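Local coordinates for protein microbial serine proteinases; subtilisin (Bacillus subtilis, PDB 2GKO) that probably hydrolyses peptide bonds as a cold-adapted, calcium-loaded serine endopeptidase of the subtilisin family, at residues L98-K102 against H121-Q125; S23-I28 against A260-A264. Residues are numbered along the deposited sequence.

Contact 1: L98-K102 against H121-Q125; sequences LWAYK and HAGDQ
Residues 98-102 form an extended strand, and residues 121-125 a helical segment with a regular 2.8 Å bond from Gln-125 N to His-121 O. The two run nearly antiparallel, their axes at 150° and 11.7 Å apart at closest approach; Trp-99 and Ala-122 have the nearest CA atoms, at 8.7 Å. Aromatic side chains fill this wide gap. Strand alternation sends Trp-99 and Tyr-101 toward the helix, whereas Leu-98 and Ala-100 meet Val-37 instead. Both aromatics take chi1 m (-66° and -76°) with chi2 near 10°, so both rings reach from the strand toward the helix. The indole places CZ3 at 3.5 Å from CB of Gln-125, and its edge near Ala-122, with CZ3 at 4.2 Å from Ala-122 O; at its other end NE1 is hydrogen-bonded to Glu-49. Tyr-101 meets the methyl of Ala-122, CE2 to CB 4.0 Å, and its OH reaches CD2 of His-121 at 3.4 Å and CG of Gln-125 at 3.7 Å. His-121 adopts chi1 t, bringing its ring obliquely to that of Tyr-101 (centroids 5.7 Å apart, planes at 37°), while NE2 bonds to Lys-52 NZ. Gln-125, with chi1 and chi2 both m, lays CB against the indole of Trp-99 and CG against the hydroxyl of Tyr-101. The interface is thus van der Waals packing, burying 203 Å². Since Glu-49 also binds calcium with Asn-29 and Asp-97, Trp-99 borders that metal site. Helix 112-129 continues to strand 133-137, on the far side of strand 29-34 from 97-102: the beta-alpha-beta crossover of the parallel sheet in the subtilisin fold.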
loop_
_atom_site.group_PDB
_atom_site.type_symbol
_atom_site.label_atom_id
_atom_site.label_comp_id
_atom_site.label_asym_id
_atom_site.label_seq_id
_atom_site.Cartn_x
_atom_site.Cartn_y
_atom_site.Cartn_z
ATOM N N LEU A 98 -2.632 -8.041 10.412
ATOM C CA LEU A 98 -1.383 -7.980 9.657
ATOM C C LEU A 98 -0.861 -9.371 9.332
ATOM O O LEU A 98 -0.690 -10.199 10.224
ATOM C CB LEU A 98 -0.307 -7.223 10.453
ATOM C CG LEU A 98 1.097 -7.166 9.865
ATOM C CD1 LEU A 98 1.075 -6.481 8.483
ATOM C CD2 LEU A 98 2.001 -6.475 10.844
ATOM N N TRP A 99 -0.602 -9.609 8.045
ATOM C CA TRP A 99 0.148 -10.778 7.581
ATOM C C TRP A 99 1.474 -10.246 7.076
ATOM O O TRP A 99 1.542 -9.633 6.008
ATOM C CB TRP A 99 -0.563 -11.507 6.443
ATOM C CG TRP A 99 -1.843 -12.134 6.809
ATOM C CD1 TRP A 99 -2.520 -12.029 8.005
ATOM C CD2 TRP A 99 -2.653 -12.950 5.970
ATOM N NE1 TRP A 99 -3.686 -12.752 7.955
ATOM C CE2 TRP A 99 -3.803 -13.320 6.712
ATOM C CE3 TRP A 99 -2.525 -13.415 4.656
ATOM C CZ2 TRP A 99 -4.815 -14.136 6.178
ATOM C CZ3 TRP A 99 -3.526 -14.221 4.131
ATOM C CH2 TRP A 99 -4.640 -14.584 4.893
ATOM N N ALA A 100 2.506 -10.427 7.888
ATOM C CA ALA A 100 3.836 -9.906 7.614
ATOM C C ALA A 100 4.563 -11.002 6.849
ATOM O O ALA A 100 4.949 -12.020 7.436
ATOM C CB ALA A 100 4.565 -9.552 8.924
ATOM N N TYR A 101 4.703 -10.810 5.532
ATOM C CA TYR A 101 5.375 -11.776 4.651
ATOM C C TYR A 101 6.709 -11.172 4.198
ATOM O O TYR A 101 6.733 -10.181 3.449
ATOM C CB TYR A 101 4.496 -12.077 3.437
ATOM C CG TYR A 101 3.318 -13.000 3.673
ATOM C CD1 TYR A 101 2.900 -13.371 4.960
ATOM C CD2 TYR A 101 2.593 -13.499 2.578
ATOM C CE1 TYR A 101 1.774 -14.215 5.152
ATOM C CE2 TYR A 101 1.511 -14.350 2.746
ATOM C CZ TYR A 101 1.094 -14.711 4.034
ATOM O OH TYR A 101 0.000 -15.532 4.152
ATOM N N LYS A 102 7.827 -11.747 4.649
ATOM C CA LYS A 102 9.148 -11.230 4.292
ATOM C C LYS A 102 9.503 -11.804 2.923
ATOM O O LYS A 102 9.623 -13.011 2.777
ATOM C CB LYS A 102 10.198 -11.561 5.348
ATOM C CG LYS A 102 11.568 -10.983 5.082
ATOM C CD LYS A 102 12.489 -11.221 6.258
ATOM C CE LYS A 102 13.833 -10.589 6.014
ATOM N NZ LYS A 102 14.783 -10.751 7.172
ATOM N N HIS A 121 0.929 -17.600 -2.058
ATOM C CA HIS A 121 0.566 -18.083 -0.733
ATOM C C HIS A 121 -0.567 -17.264 -0.118
ATOM O O HIS A 121 -1.494 -17.815 0.470
ATOM C CB HIS A 121 1.775 -18.137 0.196
ATOM C CG HIS A 121 1.467 -18.755 1.527
ATOM N ND1 HIS A 121 1.029 -20.060 1.654
ATOM C CD2 HIS A 121 1.451 -18.229 2.775
ATOM C CE1 HIS A 121 0.805 -20.321 2.933
ATOM N NE2 HIS A 121 1.054 -19.229 3.632
ATOM N N ALA A 122 -0.523 -15.948 -0.298
ATOM C CA ALA A 122 -1.565 -15.075 0.199
ATOM C C ALA A 122 -2.895 -15.444 -0.452
ATOM O O ALA A 122 -3.912 -15.513 0.206
ATOM C CB ALA A 122 -1.220 -13.620 -0.076
ATOM N N GLY A 123 -2.879 -15.684 -1.763
ATOM C CA GLY A 123 -4.077 -16.131 -2.465
ATOM C C GLY A 123 -4.579 -17.473 -1.952
ATOM O O GLY A 123 -5.789 -17.640 -1.767
ATOM N N ASP A 124 -3.667 -18.401 -1.703
ATOM C CA ASP A 124 -4.022 -19.735 -1.225
ATOM C C ASP A 124 -4.626 -19.657 0.169
ATOM O O ASP A 124 -5.551 -20.413 0.495
ATOM C CB ASP A 124 -2.807 -20.658 -1.236
ATOM C CG ASP A 124 -2.390 -21.040 -2.636
ATOM O OD1 ASP A 124 -1.231 -21.437 -2.802
ATOM O OD2 ASP A 124 -3.165 -20.966 -3.613
ATOM N N GLN A 125 -4.127 -18.726 0.972
ATOM C CA GLN A 125 -4.643 -18.497 2.324
ATOM C C GLN A 125 -6.017 -17.845 2.279
ATOM O O GLN A 125 -6.896 -18.172 3.079
ATOM C CB GLN A 125 -3.659 -17.624 3.129
ATOM C CG GLN A 125 -2.398 -18.329 3.538
ATOM C CD GLN A 125 -2.631 -19.330 4.637
ATOM O OE1 GLN A 125 -2.879 -18.936 5.760
ATOM N NE2 GLN A 125 -2.600 -20.627 4.314
#

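Contact 2: S23-I28 against A260-A264; sequences SGGAGI and AKIWA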
loop_
_atom_site.group_PDB
_atom_site.type_symbol
_atom_site.label_atom_id
_atom_site.label_comp_id
_atom_site.label_asym_id
_atom_site.label_seq_id
_atom_site.Cartn_x
_atom_site.Cartn_y
_atom_site.Cartn_z
ATOM N N SER A 23 -9.752 4.228 13.016
ATOM C CA SER A 23 -10.633 3.099 13.247
ATOM C C SER A 23 -10.833 2.269 11.993
ATOM O O SER A 23 -10.578 2.721 10.866
ATOM C CB SER A 23 -12.008 3.599 13.735
ATOM O OG SER A 23 -12.687 4.302 12.704
ATOM N N GLY A 24 -11.319 1.046 12.194
ATOM C CA GLY A 24 -11.839 0.254 11.101
ATOM C C GLY A 24 -10.861 -0.776 10.544
ATOM O O GLY A 24 -9.699 -0.820 10.931
ATOM N N GLY A 25 -11.368 -1.606 9.649
ATOM C CA GLY A 25 -10.592 -2.666 9.024
ATOM C C GLY A 25 -10.803 -4.042 9.619
ATOM O O GLY A 25 -10.148 -4.993 9.205
ATOM N N ALA A 26 -11.710 -4.163 10.595
ATOM C CA ALA A 26 -11.895 -5.425 11.297
ATOM C C ALA A 26 -12.170 -6.575 10.343
ATOM O O ALA A 26 -12.996 -6.475 9.445
ATOM C CB ALA A 26 -13.016 -5.312 12.320
ATOM N N GLY A 27 -11.459 -7.673 10.548
ATOM C CA GLY A 27 -11.660 -8.875 9.766
ATOM C C GLY A 27 -10.886 -8.954 8.469
ATOM O O GLY A 27 -10.779 -10.041 7.917
ATOM N N ILE A 28 -10.327 -7.834 8.008
ATOM C CA ILE A 28 -9.624 -7.817 6.741
ATOM C C ILE A 28 -8.157 -7.983 6.997
ATOM O O ILE A 28 -7.603 -7.377 7.912
ATOM C CB ILE A 28 -9.886 -6.515 5.974
ATOM C CG1 ILE A 28 -11.395 -6.241 5.862
ATOM C CG2 ILE A 28 -9.227 -6.584 4.598
ATOM C CD1 ILE A 28 -12.191 -7.310 5.169
ATOM N N ALA A 260 -8.860 -1.794 3.181
ATOM C CA ALA A 260 -9.275 -2.674 4.280
ATOM C C ALA A 260 -10.405 -2.070 5.106
ATOM O O ALA A 260 -11.339 -2.770 5.492
ATOM C CB ALA A 260 -8.099 -3.002 5.163
ATOM N N LYS A 261 -10.315 -0.775 5.358
ATOM C CA LYS A 261 -11.349 -0.027 6.066
ATOM C C LYS A 261 -12.671 -0.094 5.290
ATOM O O LYS A 261 -13.757 -0.289 5.889
ATOM C CB LYS A 261 -10.885 1.427 6.228
ATOM C CG LYS A 261 -11.733 2.283 7.137
ATOM C CD LYS A 261 -11.078 3.634 7.386
ATOM C CE LYS A 261 -12.048 4.616 8.056
ATOM N NZ LYS A 261 -12.398 4.228 9.439
ATOM N N ILE A 262 -12.596 0.070 3.968
ATOM C CA ILE A 262 -13.766 -0.041 3.114
ATOM C C ILE A 262 -14.312 -1.470 3.148
ATOM O O ILE A 262 -15.507 -1.693 3.364
ATOM C CB ILE A 262 -13.407 0.376 1.662
ATOM C CG1 ILE A 262 -13.127 1.875 1.602
ATOM C CG2 ILE A 262 -14.512 0.015 0.675
ATOM C CD1 ILE A 262 -12.451 2.311 0.314
ATOM N N TRP A 263 -13.426 -2.450 2.972
ATOM C CA TRP A 263 -13.833 -3.842 2.849
ATOM C C TRP A 263 -14.537 -4.339 4.107
ATOM O O TRP A 263 -15.483 -5.116 4.011
ATOM C CB TRP A 263 -12.630 -4.748 2.519
ATOM C CG TRP A 263 -12.941 -5.897 1.611
ATOM C CD1 TRP A 263 -14.177 -6.445 1.336
ATOM C CD2 TRP A 263 -12.001 -6.637 0.824
ATOM N NE1 TRP A 263 -14.051 -7.452 0.418
ATOM C CE2 TRP A 263 -12.723 -7.590 0.080
ATOM C CE3 TRP A 263 -10.616 -6.566 0.647
ATOM C CZ2 TRP A 263 -12.102 -8.476 -0.798
ATOM C CZ3 TRP A 263 -10.007 -7.432 -0.222
ATOM C CH2 TRP A 263 -10.740 -8.381 -0.925
ATOM N N ALA A 264 -14.074 -3.883 5.269
ATOM C CA ALA A 264 -14.577 -4.342 6.561
ATOM C C ALA A 264 -16.039 -3.956 6.742
ATOM O O ALA A 264 -16.785 -4.628 7.457
ATOM C CB ALA A 264 -13.746 -3.773 7.668
HETATM O O HOH W 1 -13.866 -0.419 8.621
HETATM O O HOH W 2 -16.046 -6.316 9.499
#
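A glycine-rich type II beta turn, Gly-25 to Ile-28, packs against the C-terminal part of helix 248-265, the subtilisin helix whose other end carries Ser-249 of the phenylmethanesulfonic acid pocket. The turn, closed by Ile-28 N to Gly-25 O at 3.1 Å, presents a hollow that the methyl of Ala-264 fills: its CB lies 3.5 Å from Gly-25 C and 3.3 Å from Ala-26 O. In return, the Ile-28 side chain bulges into a depression on the helix lined by Ala-260, Trp-263 and Ala-264, with CG2 3.8 Å from Ala-260 CB, CD1 3.7 Å from Trp-263 CB and CG1 3.9 Å from Ala-264 CB. Val-134 of the sheet lies beneath Ile-28 and Trp-263. Close approach depends on the bare backbone of Gly-25, whose CA comes within 4.0 Å of Lys-261 CA and 3.6 Å of Ala-260 O; its positive phi also suits glycine. Toward the surface, water 1 links Gly-25 N (3.0 Å) with Lys-261 O (2.7 Å), and water 2 donates to Ala-26 O (3.1 Å) and Ala-264 O (2.8 Å). Lys-261 stretches past Gly-24, t at chi1 to chi3 and then p at chi4, so that its NZ donates a 2.8 Å hydrogen bond to Ser-23 O.

Overall arrangement
The helices of the two contacts cover opposite faces of the central sheet: Ala-122 of contact 1 touches Ile-135 of strand 133-137, whereas Ile-28 and Trp-263 of contact 2 touch its neighbour Val-134. Their centres lie about 17 Å apart, with nearest atoms about 6 Å apart and not touching. Contact 1 is the more buried, and joins a strand to a nearby helix through large aromatic side chains. Contact 2 is partly exposed, joins parts of the chain more than 230 residues apart, and combines an isoleucine packed on alanines and the base of a tryptophan with a lysine-to-carbonyl hydrogen bond and bridging waters. Strand 29-34, into which the chain of contact 2 leads, pairs with strand 97-102, so the sheet connects the two sites.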